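Local coordinates for protein shikimate 5-dehydrogenase (Mycobacterium fortuitum subsp. fortuitum DSM 46621, PDB 4XIJ) that probably catalyses the NADP-dependent interconversion of 3-dehydroshikimate and shikimate, the fourth step of the chorismate pathway, at residues A[117-122]-A[243-248]; A[194-200]-A[216-222]. One frame throughout, in Å; residues are numbered along the deposited sequence.

In the fold
Followed from the N terminus, the chain first builds a mixed sheet, part of what is probably the substrate-binding domain, and then enters helix 114-122. Strand 128-132 opens a six-stranded parallel sheet in the manner of a Rossmann-like nucleotide-binding domain. Interaction 2 closes the shorter loop, bringing strand 218-221 beside strand 196-199 after a helical excursion. Interaction 1 closes the longer one: residues 243-248, leaving the edge strand 241-243 for helix 246-261, return to helix 114-122. The loop closed by interaction 2 therefore nests inside the one closed by interaction 1. The two contacts also touch, since Ile243 pairs by backbone with Val219 and Asp221, so the helix pair is joined directly to the parallel sheet.

Interaction 1 of 2, residues A[117-122]-A[243-248]; sequences GVTGAL and INGLQM
Two helices can approach almost backbone to backbone where one presents glycine, and residues 117-122 and 243-248 illustrate the principle. The first segment is the last part of helix 114-122, with Ala121 N bonded to Gly117 O (3.1 Å) and Leu122 N to Val118 O (3.0 Å). The second leaves an extended Ile243 and turns into a helix; Asn244, with chi1 p, caps that turn by accepting from Leu246 N through OD1 at 3.0 Å.

In register, the CA atoms of Gly117 and Met248 lie 3.8 Å apart. The polar component is a CA-H...O contact, Met248 CA to Gly117 O at 3.5 Å; Gly117 CA also stands 3.4 Å from Met248 O. A CB on residue 117 would stand only 3.0 Å from Met248 O, so the missing side chain permits the approach.

Apolar packing centres on Ala121, whose CB meets Gln247 CB at 3.7 Å and Met248 CG at 4.1 Å. Met248, m-t-p, carries CE to 4.0 Å from Val118 CG2. Ile243 CD1 lies 4.4 Å from Leu122 CD2 and makes a van der Waals contact with the carbonyl Ala121 O at 3.6 Å.

Leu220 of strand 218-221 touches Ala121, Ile243 and Met248, while Val118 and Leu122 also pack on helix 138-147 and on Val198 of strand 196-199.

Interaction 2 of 2, residues A[194-200]-A[216-222]; sequences ADAAVST and VPRVLDA
Apolar side chains alternate between the two faces of this parallel strand pair. On one face Val198 CG1 lies 4.3 Å from Leu220 CD2; Val198 and Leu220, both with chi1 t, pack beneath helix 114-122. On the other, Ala197 CB sits 4.0 Å from Val216 CG1 and 4.4 Å from Val219 CG2, and helix 230-237 packs against Val219. Val216 CG2 reaches Ala194 CB at 4.3 Å.

The axes of strands 196-199 and 218-221 approach to 4.7 Å, with 14° between their N-to-C directions, and Ala197 lies opposite Val219, Val198 opposite Leu220 and Ser199 opposite Asp221. The parallel ladder comprises Ala197 N to Arg218 O (3.0 Å), Leu220 N to Ala197 O (2.9 Å), Ser199 N to Leu220 O (2.8 Å) and Ala222 N to Ser199 O (3.0 Å). CA-H...O contacts supplement it, among them Val198 CA to Leu220 O at 3.3 Å.

Here two inner strands of a Rossmann-like sheet are joined by a helical crossover, flanked by strands 128-132 and 241-243.

At the C-terminal ends, Ser199 and Asp221, both chi1 t, share a water that accepts from Ser199 OG (2.7 Å) and donates to Asp221 OD1 (2.6 Å); Asp221 OD2 bonds Thr229. Thr200 OG1 bonds Ile132 O. At the opposite ends, Pro217 CD approaches Ala194 O at 3.2 Å, Asp195 OD2 accepts from Ser128 N, and Arg218 forms a salt bridge with Glu241.

Interaction 1 of 2, residues A[117-122]-A[243-248]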
loop_
_atom_site.group_PDB
_atom_site.type_symbol
_atom_site.label_atom_id
_atom_site.label_comp_id
_atom_site.label_asym_id
_atom_site.label_seq_id
_atom_site.Cartn_x
_atom_site.Cartn_y
_atom_site.Cartn_z
ATOM N N GLY A 117 0.571 0.803 4.561
ATOM C CA GLY A 117 1.047 -0.542 4.286
ATOM C C GLY A 117 2.566 -0.637 4.431
ATOM O O GLY A 117 3.102 -1.575 5.064
ATOM N N VAL A 118 3.275 0.329 3.855
ATOM C CA VAL A 118 4.724 0.267 3.885
ATOM C C VAL A 118 5.257 0.812 5.214
ATOM O O VAL A 118 6.153 0.187 5.809
ATOM C CB VAL A 118 5.300 1.061 2.699
ATOM C CG1 VAL A 118 6.848 1.237 2.807
ATOM C CG2 VAL A 118 4.926 0.391 1.405
ATOM N N THR A 119 4.746 1.944 5.715
ATOM C CA THR A 119 5.318 2.441 6.991
ATOM C C THR A 119 5.050 1.466 8.141
ATOM O O THR A 119 5.909 1.267 9.005
ATOM C CB THR A 119 4.768 3.859 7.406
ATOM O OG1 THR A 119 3.347 3.762 7.617
ATOM C CG2 THR A 119 5.027 4.917 6.313
ATOM N N GLY A 120 3.871 0.847 8.121
ATOM C CA GLY A 120 3.471 -0.083 9.163
ATOM C C GLY A 120 4.263 -1.378 9.045
ATOM O O GLY A 120 4.697 -1.949 10.068
ATOM N N ALA A 121 4.398 -1.909 7.822
ATOM C CA ALA A 121 5.095 -3.203 7.674
ATOM C C ALA A 121 6.575 -3.100 8.001
ATOM O O ALA A 121 7.152 -4.014 8.599
ATOM C CB ALA A 121 4.906 -3.731 6.229
ATOM N N LEU A 122 7.204 -2.002 7.588
ATOM C CA LEU A 122 8.639 -1.854 7.789
ATOM C C LEU A 122 9.009 -1.375 9.187
ATOM O O LEU A 122 10.058 -1.740 9.719
ATOM C CB LEU A 122 9.189 -0.862 6.780
ATOM C CG LEU A 122 9.878 -1.401 5.557
ATOM C CD1 LEU A 122 10.387 -0.213 4.697
ATOM C CD2 LEU A 122 11.094 -2.299 5.956
ATOM N N ILE A 243 10.344 -9.377 5.261
ATOM C CA ILE A 243 8.939 -9.186 5.626
ATOM C C ILE A 243 8.100 -9.323 4.359
ATOM O O ILE A 243 8.508 -8.777 3.311
ATOM C CB ILE A 243 8.721 -7.787 6.209
ATOM C CG1 ILE A 243 9.600 -7.591 7.445
ATOM C CG2 ILE A 243 7.258 -7.543 6.581
ATOM C CD1 ILE A 243 9.950 -6.162 7.681
ATOM N N ASN A 244 6.969 -10.040 4.398
ATOM C CA ASN A 244 6.219 -10.151 3.124
ATOM C C ASN A 244 5.006 -9.256 2.984
ATOM O O ASN A 244 4.611 -8.560 3.916
ATOM C CB ASN A 244 5.820 -11.608 2.817
ATOM C CG ASN A 244 4.738 -12.193 3.721
ATOM O OD1 ASN A 244 3.767 -11.546 4.061
ATOM N ND2 ASN A 244 4.860 -13.480 3.983
ATOM N N GLY A 245 4.424 -9.276 1.779
ATOM C CA GLY A 245 3.378 -8.340 1.430
ATOM C C GLY A 245 2.105 -8.472 2.225
ATOM O O GLY A 245 1.320 -7.533 2.225
ATOM N N LEU A 246 1.876 -9.600 2.899
ATOM C CA LEU A 246 0.670 -9.676 3.761
ATOM C C LEU A 246 0.726 -8.584 4.822
ATOM O O LEU A 246 -0.321 -8.085 5.254
ATOM C CB LEU A 246 0.505 -11.042 4.439
ATOM C CG LEU A 246 0.125 -12.134 3.444
ATOM C CD1 LEU A 246 0.205 -13.464 4.208
ATOM C CD2 LEU A 246 -1.292 -11.906 2.828
ATOM N N GLN A 247 1.920 -8.200 5.270
ATOM C CA GLN A 247 1.971 -7.129 6.276
ATOM C C GLN A 247 1.612 -5.743 5.697
ATOM O O GLN A 247 1.109 -4.887 6.427
ATOM C CB GLN A 247 3.372 -7.066 6.931
ATOM C CG GLN A 247 3.741 -8.348 7.663
ATOM C CD GLN A 247 2.663 -8.799 8.657
ATOM O OE1 GLN A 247 2.237 -9.975 8.642
ATOM N NE2 GLN A 247 2.271 -7.922 9.541
ATOM N N MET A 248 1.894 -5.509 4.409
ATOM C CA MET A 248 1.401 -4.316 3.734
ATOM C C MET A 248 -0.133 -4.337 3.695
ATOM O O MET A 248 -0.765 -3.379 4.088
ATOM C CB MET A 248 1.986 -4.217 2.326
ATOM C CG MET A 248 3.499 -4.030 2.399
ATOM S SD MET A 248 4.299 -4.287 0.788
ATOM C CE MET A 248 3.555 -3.031 -0.258
#

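Interaction 2 of 2, residues A[194-200]-A[216-222]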
loop_
_atom_site.group_PDB
_atom_site.type_symbol
_atom_site.label_atom_id
_atom_site.label_comp_id
_atom_site.label_asym_id
_atom_site.label_seq_id
_atom_site.Cartn_x
_atom_site.Cartn_y
_atom_site.Cartn_z
ATOM N N ALA A 194 22.766 0.609 1.886
ATOM C CA ALA A 194 21.324 0.599 2.218
ATOM C C ALA A 194 21.013 0.050 3.603
ATOM O O ALA A 194 21.598 -0.942 4.029
ATOM C CB ALA A 194 20.551 -0.205 1.166
ATOM N N ASP A 195 20.028 0.659 4.256
ATOM C CA ASP A 195 19.467 0.113 5.522
ATOM C C ASP A 195 18.231 -0.744 5.318
ATOM O O ASP A 195 17.957 -1.639 6.101
ATOM C CB ASP A 195 19.169 1.274 6.458
ATOM C CG ASP A 195 20.425 2.086 6.732
ATOM O OD1 ASP A 195 21.440 1.492 7.177
ATOM O OD2 ASP A 195 20.434 3.295 6.461
ATOM N N ALA A 196 17.523 -0.487 4.239
ATOM C CA ALA A 196 16.258 -1.191 4.011
ATOM C C ALA A 196 15.922 -1.128 2.545
ATOM O O ALA A 196 16.432 -0.254 1.838
ATOM C CB ALA A 196 15.091 -0.530 4.830
ATOM N N ALA A 197 15.037 -2.014 2.109
ATOM C CA ALA A 197 14.485 -1.941 0.738
ATOM C C ALA A 197 13.037 -2.355 0.722
ATOM O O ALA A 197 12.627 -3.181 1.554
ATOM C CB ALA A 197 15.267 -2.825 -0.270
ATOM N N VAL A 198 12.282 -1.794 -0.236
ATOM C CA VAL A 198 10.938 -2.252 -0.560
ATOM C C VAL A 198 11.010 -2.778 -1.972
ATOM O O VAL A 198 11.294 -2.023 -2.888
ATOM C CB VAL A 198 9.897 -1.106 -0.482
ATOM C CG1 VAL A 198 8.474 -1.618 -0.797
ATOM C CG2 VAL A 198 9.947 -0.460 0.895
ATOM N N SER A 199 10.709 -4.048 -2.159
ATOM C CA SER A 199 10.720 -4.643 -3.483
ATOM C C SER A 199 9.312 -4.751 -4.043
ATOM O O SER A 199 8.430 -5.390 -3.439
ATOM C CB SER A 199 11.355 -6.036 -3.434
ATOM O OG SER A 199 11.429 -6.542 -4.751
ATOM N N THR A 200 9.062 -4.071 -5.156
ATOM C CA THR A 200 7.727 -3.975 -5.733
ATOM C C THR A 200 7.521 -4.865 -6.957
ATOM O O THR A 200 6.430 -4.855 -7.544
ATOM C CB THR A 200 7.406 -2.502 -6.144
ATOM O OG1 THR A 200 8.208 -2.120 -7.270
ATOM C CG2 THR A 200 7.640 -1.538 -4.971
ATOM N N VAL A 216 21.071 -6.281 1.841
ATOM C CA VAL A 216 20.245 -5.224 2.446
ATOM C C VAL A 216 19.685 -5.755 3.772
ATOM O O VAL A 216 19.130 -6.830 3.778
ATOM C CB VAL A 216 19.097 -4.836 1.515
ATOM C CG1 VAL A 216 18.230 -3.759 2.175
ATOM C CG2 VAL A 216 19.616 -4.315 0.105
ATOM N N PRO A 217 19.904 -5.033 4.893
ATOM C CA PRO A 217 19.612 -5.662 6.187
ATOM C C PRO A 217 18.143 -6.017 6.421
ATOM O O PRO A 217 17.883 -6.995 7.098
ATOM C CB PRO A 217 20.103 -4.606 7.192
ATOM C CG PRO A 217 21.187 -3.888 6.456
ATOM C CD PRO A 217 20.678 -3.786 5.033
ATOM N N ARG A 218 17.218 -5.200 5.933
ATOM C CA ARG A 218 15.788 -5.409 6.134
ATOM C C ARG A 218 15.102 -5.167 4.813
ATOM O O ARG A 218 15.258 -4.123 4.191
ATOM C CB ARG A 218 15.270 -4.482 7.217
ATOM C CG ARG A 218 16.033 -4.713 8.498
ATOM C CD ARG A 218 15.429 -3.925 9.641
ATOM N NE ARG A 218 14.081 -4.368 10.007
ATOM C CZ ARG A 218 12.980 -3.641 9.847
ATOM N NH1 ARG A 218 13.077 -2.435 9.320
ATOM N NH2 ARG A 218 11.794 -4.131 10.222
ATOM N N VAL A 219 14.348 -6.147 4.350
ATOM C CA VAL A 219 13.692 -6.075 3.052
ATOM C C VAL A 219 12.207 -6.384 3.194
ATOM O O VAL A 219 11.847 -7.453 3.711
ATOM C CB VAL A 219 14.345 -7.056 2.042
ATOM C CG1 VAL A 219 13.563 -7.018 0.719
ATOM C CG2 VAL A 219 15.827 -6.657 1.848
ATOM N N LEU A 220 11.368 -5.435 2.774
ATOM C CA LEU A 220 9.935 -5.623 2.627
ATOM C C LEU A 220 9.673 -6.034 1.186
ATOM O O LEU A 220 9.930 -5.267 0.257
ATOM C CB LEU A 220 9.173 -4.340 3.007
ATOM C CG LEU A 220 7.686 -4.351 2.710
ATOM C CD1 LEU A 220 7.013 -5.422 3.553
ATOM C CD2 LEU A 220 7.129 -2.958 3.058
ATOM N N ASP A 221 9.216 -7.276 1.020
ATOM C CA ASP A 221 8.878 -7.810 -0.278
ATOM C C ASP A 221 7.348 -7.720 -0.434
ATOM O O ASP A 221 6.610 -8.272 0.378
ATOM C CB ASP A 221 9.358 -9.266 -0.360
ATOM C CG ASP A 221 9.265 -9.850 -1.742
ATOM O OD1 ASP A 221 8.685 -9.236 -2.654
ATOM O OD2 ASP A 221 9.848 -10.931 -1.940
ATOM N N ALA A 222 6.876 -7.022 -1.463
ATOM C CA ALA A 222 5.445 -6.900 -1.715
ATOM C C ALA A 222 4.806 -8.261 -2.019
ATOM O O ALA A 222 3.594 -8.438 -1.836
ATOM C CB ALA A 222 5.189 -5.940 -2.866
HETATM O O HOH W 1 9.803 -8.643 -4.980
#